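Long-range contact in DUF269-containing protein (Cyanothece sp. ATCC 51142, PDB 3NJ2), which is of unknown function but is associated with nitrogen fixation in a cyanobacterium and belongs to the DUF269 family: residues Y65-K69 with F142-L147. Residues are numbered along the deposited sequence; the frame is centred on the assembly and turned at random.
Sequences YVIPK and FGFDTL
Tyr65 and Ile67, the sequence neighbours of Val66, each bond the backbone of Phe144: Phe144 N donates to Tyr65 O (2.9 Å, bent to 140° at the hydrogen) and Ile67 N to Phe144 O, straighter at 161°. These two bonds make Val66 and Phe144 an isolated beta bridge between loops whose end-to-end directions lie 97° apart, and Val66 CA adds a CA-H...O contact to Phe144 O at 3.3 Å. Phe144, with CG anti to its carbonyl carbon, brings its ring edge to Tyr65 O, CD2 lying 3.5 Å away. Tyr65 CE2 meets Phe142 CE2 at 3.8 Å, at the edge of the Phe142 ring and near its plane; the Tyr65 OH is hydrogen-bonded to Arg88 O. The bridge thus ties the loop leading into helix 69-73 to the one leading into helix 147-167, where Thr146 is the N-cap, its OG1 accepting from Lys149 N. Val66 straddles this helix start, CG1 on Asp145 O and Thr146 CA, CG2 3.9 Å from Leu147 CD2. Cutting Val66 back to alanine removes both methyl branches, and would probably leave Leu147 CD2 without its apolar neighbour from this loop and open a gap over Asp145 O and Thr146 CA. A side-chain carbon on Gly143 would collide with the carbonyl O of Phe142 and press on Ile67 CD1, so its backbone conformation calls for glycine. Asp145 OD1 touches Lys69 CB but forms its salt bridge with Arg72, whose NH1 also makes a hydrogen bond with Ile67 O.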
loop_
_atom_site.group_PDB
_atom_site.type_symbol
_atom_site.label_atom_id
_atom_site.label_comp_id
_atom_site.label_asym_id
_atom_site.label_seq_id
_atom_site.Cartn_x
_atom_site.Cartn_y
_atom_site.Cartn_z
ATOM N N TYR B 65 8.438 16.135 -13.426
ATOM C CA TYR B 65 8.370 14.694 -13.836
ATOM C C TYR B 65 9.361 14.350 -14.914
ATOM O O TYR B 65 9.529 13.155 -15.229
ATOM C CB TYR B 65 6.945 14.389 -14.352
ATOM C CG TYR B 65 5.925 14.258 -13.251
ATOM C CD1 TYR B 65 5.247 15.384 -12.746
ATOM C CD2 TYR B 65 5.656 13.019 -12.666
ATOM C CE1 TYR B 65 4.315 15.261 -11.726
ATOM C CE2 TYR B 65 4.775 12.883 -11.665
ATOM C CZ TYR B 65 4.097 14.002 -11.148
ATOM O OH TYR B 65 3.177 13.821 -10.134
ATOM N N VAL B 66 9.856 15.362 -15.644
ATOM C CA VAL B 66 10.741 15.127 -16.782
ATOM C C VAL B 66 12.116 15.536 -16.404
ATOM O O VAL B 66 12.374 16.684 -16.053
ATOM C CB VAL B 66 10.169 15.838 -18.088
ATOM C CG1 VAL B 66 11.057 15.625 -19.312
ATOM C CG2 VAL B 66 8.739 15.313 -18.385
ATOM N N ILE B 67 13.034 14.558 -16.435
ATOM C CA ILE B 67 14.354 14.778 -15.885
ATOM C C ILE B 67 15.247 13.967 -16.780
ATOM O O ILE B 67 15.000 12.789 -16.971
ATOM C CB ILE B 67 14.500 14.207 -14.388
ATOM C CG1 ILE B 67 13.529 14.765 -13.340
ATOM C CG2 ILE B 67 15.870 14.608 -13.821
ATOM C CD1 ILE B 67 13.494 13.917 -11.997
ATOM N N PRO B 68 16.298 14.593 -17.334
ATOM C CA PRO B 68 17.235 13.895 -18.200
ATOM C C PRO B 68 17.808 12.599 -17.564
ATOM O O PRO B 68 18.176 12.608 -16.400
ATOM C CB PRO B 68 18.336 14.955 -18.443
ATOM C CG PRO B 68 17.630 16.329 -18.198
ATOM C CD PRO B 68 16.713 15.974 -17.026
ATOM N N LYS B 69 17.902 11.536 -18.362
ATOM C CA LYS B 69 18.362 10.206 -17.895
ATOM C C LYS B 69 19.602 10.325 -16.989
ATOM O O LYS B 69 19.673 9.757 -15.885
ATOM C CB LYS B 69 18.654 9.337 -19.130
ATOM C CG LYS B 69 19.057 7.857 -18.878
ATOM C CD LYS B 69 20.209 7.391 -19.850
ATOM C CE LYS B 69 19.779 7.218 -21.341
ATOM N NZ LYS B 69 20.528 6.078 -22.020
ATOM N N PHE B 142 12.531 8.856 -9.368
ATOM C CA PHE B 142 11.271 8.790 -10.164
ATOM C C PHE B 142 11.295 9.903 -11.185
ATOM O O PHE B 142 11.523 11.073 -10.848
ATOM C CB PHE B 142 10.068 8.934 -9.255
ATOM C CG PHE B 142 8.786 8.776 -9.949
ATOM C CD1 PHE B 142 8.355 7.505 -10.376
ATOM C CD2 PHE B 142 8.040 9.911 -10.237
ATOM C CE1 PHE B 142 7.125 7.377 -11.021
ATOM C CE2 PHE B 142 6.819 9.792 -10.839
ATOM C CZ PHE B 142 6.389 8.566 -11.293
ATOM N N GLY B 143 10.954 9.546 -12.404
ATOM C CA GLY B 143 10.945 10.567 -13.471
ATOM C C GLY B 143 11.077 9.915 -14.840
ATOM O O GLY B 143 11.236 8.659 -14.954
ATOM N N PHE B 144 10.954 10.758 -15.887
ATOM C CA PHE B 144 10.895 10.292 -17.268
ATOM C C PHE B 144 11.745 11.108 -18.201
ATOM O O PHE B 144 11.952 12.296 -17.961
ATOM C CB PHE B 144 9.434 10.340 -17.766
ATOM C CG PHE B 144 8.453 9.534 -16.889
ATOM C CD1 PHE B 144 8.109 8.235 -17.220
ATOM C CD2 PHE B 144 7.988 10.072 -15.666
ATOM C CE1 PHE B 144 7.234 7.515 -16.341
ATOM C CE2 PHE B 144 7.152 9.322 -14.781
ATOM C CZ PHE B 144 6.768 8.060 -15.155
ATOM N N ASP B 145 12.339 10.455 -19.208
ATOM C CA ASP B 145 13.216 11.225 -20.115
ATOM C C ASP B 145 12.592 12.413 -20.816
ATOM O O ASP B 145 13.256 13.393 -21.065
ATOM C CB ASP B 145 13.840 10.359 -21.206
ATOM C CG ASP B 145 14.676 9.214 -20.646
ATOM O OD1 ASP B 145 15.081 9.251 -19.450
ATOM O OD2 ASP B 145 14.887 8.262 -21.456
ATOM N N THR B 146 11.314 12.284 -21.182
ATOM C CA THR B 146 10.636 13.273 -22.006
ATOM C C THR B 146 9.162 13.246 -21.682
ATOM O O THR B 146 8.657 12.322 -21.018
ATOM C CB THR B 146 10.635 12.925 -23.476
ATOM O OG1 THR B 146 9.958 11.680 -23.636
ATOM C CG2 THR B 146 12.064 12.786 -24.094
ATOM N N LEU B 147 8.484 14.331 -22.041
ATOM C CA LEU B 147 7.030 14.396 -21.861
ATOM C C LEU B 147 6.331 13.244 -22.546
ATOM O O LEU B 147 5.357 12.699 -22.027
ATOM C CB LEU B 147 6.448 15.718 -22.442
ATOM C CG LEU B 147 6.658 16.844 -21.433
ATOM C CD1 LEU B 147 6.539 18.137 -22.338
ATOM C CD2 LEU B 147 5.673 16.753 -20.244
#